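Local atomic coordinates of probable leucine/isoleucine/valine-binding protein (Rhodopirellula baltica, PDB entry 4KV7), a protein that probably binds leucine, isoleucine, valine or related small ligands in the manner of the periplasmic substrate-binding proteins of ABC transporters. Residues 196-207 / 225-236. The protein carries 1 engineered substitution. Numbering follows the deposited sequence. Where two conformers were deposited one is given.
Sequences YRRNTSQVEDGL and TYEPCSKLIRMA
Val203 and Leu232, with CA atoms 5.9 Å apart, meet where the loop leaving strand 193-196 runs beside helix 226-238 before turning into helix 204-211; the backbones come nearer at Ser201 and Pro228, 4.8 Å between CA atoms. The setting is one lobe of the periplasmic binding protein fold, where helices pack on a largely parallel sheet, and it illustrates how a strand-to-helix loop is fastened to the neighbouring helix at several separate points. At the strand end, Pro228 lies over one face of the Tyr196 ring, its CB 3.8 Å from the ring centroid in a CH-pi contact. Tyr196 CG sits between the backbone N and the carbonyl carbon (chi1 73°), which points the ring toward the helix and brings OH to Thr225 N, 3.0 Å away, for a bent hydrogen bond (135° at the hydrogen); Phe162 of the adjacent strand also meets this ring. A leucine in place of Tyr196 would probably leave Thr225 N without this acceptor and Pro228 without a flat surface to rest on. Further along, Val203 sends CG1 to Pro228 and CG2 to the aliphatic part of Lys231, while Leu207 lays CB against Leu232 CD2, and its CD2 lies 3.6 Å from CE of selenomethionine Met235. Near the helix start two waters bridge the segments, one joining Asn199 OD1 to Thr225 OG1, the other Thr200 O to Glu227 OE1. Lys231, CG anti to the backbone N (chi1 -178°) and extended from there on, reaches past Val203 to two protein acceptors and a water shared with Ser201 OG: NZ donates to Ser201 O (2.9 Å) from above its carbonyl plane, and forms a 2.9 Å salt bridge with Glu204 OE2, approached nearly in line with the C-O bond.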
loop_
_atom_site.group_PDB
_atom_site.type_symbol
_atom_site.label_atom_id
_atom_site.label_comp_id
_atom_site.label_asym_id
_atom_site.label_seq_id
_atom_site.Cartn_x
_atom_site.Cartn_y
_atom_site.Cartn_z
ATOM N N TYR A 196 5.153 -10.528 -15.415
ATOM C CA TYR A 196 3.891 -11.224 -15.618
ATOM C C TYR A 196 2.788 -10.195 -15.844
ATOM O O TYR A 196 2.884 -9.061 -15.384
ATOM C CB TYR A 196 3.549 -12.108 -14.405
ATOM C CG TYR A 196 3.108 -11.288 -13.224
ATOM C CD1 TYR A 196 4.030 -10.792 -12.315
ATOM C CD2 TYR A 196 1.765 -10.974 -13.038
ATOM C CE1 TYR A 196 3.632 -10.003 -11.248
ATOM C CE2 TYR A 196 1.355 -10.175 -11.986
ATOM C CZ TYR A 196 2.294 -9.694 -11.088
ATOM O OH TYR A 196 1.879 -8.916 -10.026
ATOM N N ARG A 197 1.721 -10.603 -16.512
ATOM C CA ARG A 197 0.633 -9.684 -16.823
ATOM C C ARG A 197 -0.318 -9.514 -15.636
ATOM O O ARG A 197 -0.736 -10.505 -15.011
ATOM C CB ARG A 197 -0.139 -10.173 -18.059
ATOM C CG ARG A 197 -1.309 -9.269 -18.429
ATOM C CD ARG A 197 -1.799 -9.465 -19.861
ATOM N NE ARG A 197 -2.502 -10.724 -20.087
ATOM C CZ ARG A 197 -3.788 -10.925 -19.825
ATOM N NH1 ARG A 197 -4.511 -9.960 -19.279
ATOM N NH2 ARG A 197 -4.344 -12.099 -20.092
ATOM N N ARG A 198 -0.662 -8.263 -15.331
ATOM C CA ARG A 198 -1.568 -7.932 -14.231
ATOM C C ARG A 198 -2.837 -8.775 -14.229
ATOM O O ARG A 198 -3.485 -8.965 -15.258
ATOM C CB ARG A 198 -1.954 -6.456 -14.286
ATOM C CG ARG A 198 -2.874 -6.037 -13.141
ATOM C CD ARG A 198 -3.240 -4.547 -13.198
ATOM N NE ARG A 198 -4.057 -4.226 -14.362
ATOM C CZ ARG A 198 -3.636 -3.591 -15.453
ATOM N NH1 ARG A 198 -2.379 -3.181 -15.573
ATOM N NH2 ARG A 198 -4.485 -3.373 -16.445
ATOM N N ASN A 199 -3.171 -9.267 -13.041
ATOM C CA ASN A 199 -4.382 -10.040 -12.793
ATOM C C ASN A 199 -4.413 -11.391 -13.492
ATOM O O ASN A 199 -5.459 -12.000 -13.612
ATOM C CB ASN A 199 -5.647 -9.207 -13.030
ATOM C CG ASN A 199 -5.858 -8.172 -11.937
ATOM O OD1 ASN A 199 -5.483 -8.396 -10.785
ATOM N ND2 ASN A 199 -6.435 -7.032 -12.294
ATOM N N THR A 200 -3.249 -11.877 -13.907
ATOM C CA THR A 200 -3.111 -13.246 -14.382
ATOM C C THR A 200 -2.219 -14.019 -13.429
ATOM O O THR A 200 -1.600 -13.444 -12.530
ATOM C CB THR A 200 -2.467 -13.339 -15.794
ATOM O OG1 THR A 200 -1.053 -13.118 -15.711
ATOM C CG2 THR A 200 -3.116 -12.379 -16.792
ATOM N N SER A 201 -2.135 -15.327 -13.644
ATOM C CA SER A 201 -1.184 -16.176 -12.932
ATOM C C SER A 201 -0.078 -16.643 -13.882
ATOM O O SER A 201 0.584 -17.656 -13.633
ATOM C CB SER A 201 -1.894 -17.397 -12.361
ATOM O OG SER A 201 -2.332 -18.205 -13.434
ATOM N N GLN A 202 0.103 -15.924 -14.983
ATOM C CA GLN A 202 1.013 -16.376 -16.027
ATOM C C GLN A 202 2.442 -15.962 -15.724
ATOM O O GLN A 202 2.927 -14.942 -16.217
ATOM C CB GLN A 202 0.544 -15.855 -17.381
ATOM C CG GLN A 202 -0.820 -16.406 -17.771
ATOM C CD GLN A 202 -1.371 -15.775 -19.029
ATOM O OE1 GLN A 202 -0.620 -15.414 -19.937
ATOM N NE2 GLN A 202 -2.688 -15.608 -19.079
ATOM N N VAL A 203 3.105 -16.759 -14.893
ATOM C CA VAL A 203 4.407 -16.385 -14.358
ATOM C C VAL A 203 5.557 -17.209 -14.930
ATOM O O VAL A 203 6.721 -16.953 -14.604
ATOM C CB VAL A 203 4.422 -16.490 -12.825
ATOM C CG1 VAL A 203 3.300 -15.648 -12.225
ATOM C CG2 VAL A 203 4.317 -17.943 -12.381
ATOM N N GLU A 204 5.233 -18.170 -15.783
ATOM C CA GLU A 204 6.210 -19.105 -16.300
ATOM C C GLU A 204 7.335 -18.430 -17.089
ATOM O O GLU A 204 8.522 -18.750 -16.904
ATOM C CB GLU A 204 5.504 -20.142 -17.174
ATOM C CG GLU A 204 4.247 -20.776 -16.535
ATOM C CD GLU A 204 3.049 -19.816 -16.420
ATOM O OE1 GLU A 204 2.728 -19.106 -17.401
ATOM O OE2 GLU A 204 2.447 -19.763 -15.330
ATOM N N ASP A 205 6.972 -17.514 -17.982
ATOM C CA ASP A 205 7.963 -16.805 -18.792
ATOM C C ASP A 205 8.898 -15.983 -17.918
ATOM O O ASP A 205 10.111 -15.955 -18.154
ATOM C CB ASP A 205 7.286 -15.896 -19.826
ATOM C CG ASP A 205 6.677 -16.667 -20.980
ATOM O OD1 ASP A 205 6.957 -17.876 -21.117
ATOM O OD2 ASP A 205 5.925 -16.052 -21.765
ATOM N N GLY A 206 8.342 -15.317 -16.912
ATOM C CA GLY A 206 9.146 -14.511 -16.013
ATOM C C GLY A 206 10.122 -15.343 -15.206
ATOM O O GLY A 206 11.273 -14.945 -15.000
ATOM N N LEU A 207 9.676 -16.506 -14.744
ATOM C CA LEU A 207 10.575 -17.410 -14.030
ATOM C C LEU A 207 11.722 -17.875 -14.924
ATOM O O LEU A 207 12.884 -17.900 -14.501
ATOM C CB LEU A 207 9.813 -18.613 -13.474
ATOM C CG LEU A 207 10.690 -19.667 -12.792
ATOM C CD1 LEU A 207 11.457 -19.082 -11.626
ATOM C CD2 LEU A 207 9.833 -20.844 -12.340
ATOM N N THR A 225 1.541 -8.907 -7.029
ATOM C CA THR A 225 0.477 -9.164 -6.066
ATOM C C THR A 225 0.565 -10.605 -5.574
ATOM O O THR A 225 1.259 -11.441 -6.167
ATOM C CB THR A 225 -0.903 -8.914 -6.670
ATOM O OG1 THR A 225 -1.045 -9.712 -7.848
ATOM C CG2 THR A 225 -1.068 -7.422 -7.013
ATOM N N TYR A 226 -0.167 -10.905 -4.505
ATOM C CA TYR A 226 -0.027 -12.179 -3.818
ATOM C C TYR A 226 -0.256 -13.402 -4.690
ATOM O O TYR A 226 0.469 -14.386 -4.549
ATOM C CB TYR A 226 -0.879 -12.240 -2.544
ATOM C CG TYR A 226 -2.347 -11.948 -2.748
ATOM C CD1 TYR A 226 -2.831 -10.643 -2.650
ATOM C CD2 TYR A 226 -3.256 -12.970 -2.998
ATOM C CE1 TYR A 226 -4.178 -10.362 -2.822
ATOM C CE2 TYR A 226 -4.603 -12.694 -3.169
ATOM C CZ TYR A 226 -5.058 -11.389 -3.075
ATOM O OH TYR A 226 -6.376 -11.068 -3.242
ATOM N N GLU A 227 -1.250 -13.388 -5.576
ATOM C CA GLU A 227 -1.522 -14.581 -6.379
ATOM C C GLU A 227 -0.355 -14.962 -7.313
ATOM O O GLU A 227 0.156 -16.086 -7.229
ATOM C CB GLU A 227 -2.845 -14.498 -7.157
ATOM C CG GLU A 227 -3.138 -15.823 -7.856
ATOM C CD GLU A 227 -4.129 -15.749 -9.019
ATOM O OE1 GLU A 227 -4.290 -14.664 -9.628
ATOM O OE2 GLU A 227 -4.693 -16.810 -9.352
ATOM N N PRO A 228 0.067 -14.048 -8.203
ATOM C CA PRO A 228 1.173 -14.423 -9.081
ATOM C C PRO A 228 2.477 -14.612 -8.316
ATOM O O PRO A 228 3.270 -15.468 -8.712
ATOM C CB PRO A 228 1.257 -13.254 -10.074
ATOM C CG PRO A 228 0.614 -12.116 -9.379
ATOM C CD PRO A 228 -0.469 -12.719 -8.551
ATOM N N CYS A 229 2.706 -13.859 -7.245
ATOM C CA CYS A 229 3.928 -14.054 -6.473
ATOM C C CYS A 229 3.958 -15.420 -5.799
ATOM O O CYS A 229 5.005 -16.080 -5.762
ATOM C CB CYS A 229 4.118 -12.926 -5.465
ATOM S SG CYS A 229 4.564 -11.358 -6.257
ATOM N N SER A 230 2.811 -15.874 -5.302
ATOM C CA SER A 230 2.735 -17.197 -4.696
ATOM C C SER A 230 3.036 -18.277 -5.718
ATOM O O SER A 230 3.767 -19.231 -5.438
ATOM C CB SER A 230 1.351 -17.455 -4.108
ATOM O OG SER A 230 1.103 -16.617 -3.005
ATOM N N LYS A 231 2.458 -18.147 -6.907
ATOM C CA LYS A 231 2.700 -19.116 -7.956
ATOM C C LYS A 231 4.161 -19.130 -8.395
ATOM O O LYS A 231 4.738 -20.181 -8.623
ATOM C CB LYS A 231 1.789 -18.852 -9.151
ATOM C CG LYS A 231 1.973 -19.875 -10.251
ATOM C CD LYS A 231 0.882 -19.820 -11.282
ATOM C CE LYS A 231 1.190 -20.750 -12.433
ATOM N NZ LYS A 231 0.236 -20.527 -13.544
ATOM N N LEU A 232 4.753 -17.952 -8.521
ATOM C CA LEU A 232 6.158 -17.841 -8.881
ATOM C C LEU A 232 7.035 -18.577 -7.862
ATOM O O LEU A 232 7.929 -19.334 -8.233
ATOM C CB LEU A 232 6.530 -16.360 -8.991
ATOM C CG LEU A 232 7.932 -15.965 -9.472
ATOM C CD1 LEU A 232 8.976 -16.128 -8.382
ATOM C CD2 LEU A 232 8.338 -16.708 -10.735
ATOM N N ILE A 233 6.791 -18.339 -6.579
ATOM C CA ILE A 233 7.582 -18.980 -5.534
ATOM C C ILE A 233 7.427 -20.498 -5.544
ATOM O O ILE A 233 8.420 -21.227 -5.434
ATOM C CB ILE A 233 7.266 -18.396 -4.162
ATOM C CG1 ILE A 233 7.821 -16.972 -4.097
ATOM C CG2 ILE A 233 7.870 -19.258 -3.053
ATOM C CD1 ILE A 233 7.275 -16.152 -2.962
ATOM N N ARG A 234 6.197 -20.981 -5.705
ATOM C CA ARG A 234 5.962 -22.417 -5.794
ATOM C C ARG A 234 6.711 -23.015 -6.974
ATOM O O ARG A 234 7.346 -24.063 -6.855
ATOM C CB ARG A 234 4.467 -22.720 -5.948
ATOM C CG ARG A 234 3.673 -22.603 -4.662
ATOM C CD ARG A 234 2.283 -23.211 -4.798
ATOM N NE ARG A 234 1.487 -22.998 -3.591
ATOM C CZ ARG A 234 1.513 -23.788 -2.523
ATOM N NH1 ARG A 234 2.296 -24.862 -2.499
ATOM N NH2 ARG A 234 0.752 -23.505 -1.471
HETATM N N MSE A 235 6.626 -22.346 -8.119
HETATM C CA MSE A 235 7.261 -22.841 -9.335
HETATM C C MSE A 235 8.775 -22.763 -9.289
HETATM O O MSE A 235 9.464 -23.640 -9.812
HETATM C CB MSE A 235 6.736 -22.089 -10.548
HETATM C CG MSE A 235 5.322 -22.472 -10.888
HETATM SE SE MSE A 235 4.763 -21.802 -12.618
HETATM C CE MSE A 235 6.465 -21.631 -13.457
ATOM N N ALA A 236 9.292 -21.710 -8.676
ATOM C CA ALA A 236 10.730 -21.591 -8.492
ATOM C C ALA A 236 11.243 -22.800 -7.721
ATOM O O ALA A 236 12.197 -23.449 -8.138
ATOM C CB ALA A 236 11.055 -20.308 -7.751
HETATM O O HOH W 1 -3.609 -10.027 -9.060
HETATM O O HOH W 2 -3.350 -12.305 -10.561
HETATM O O HOH W 3 -2.105 -21.415 -12.711
#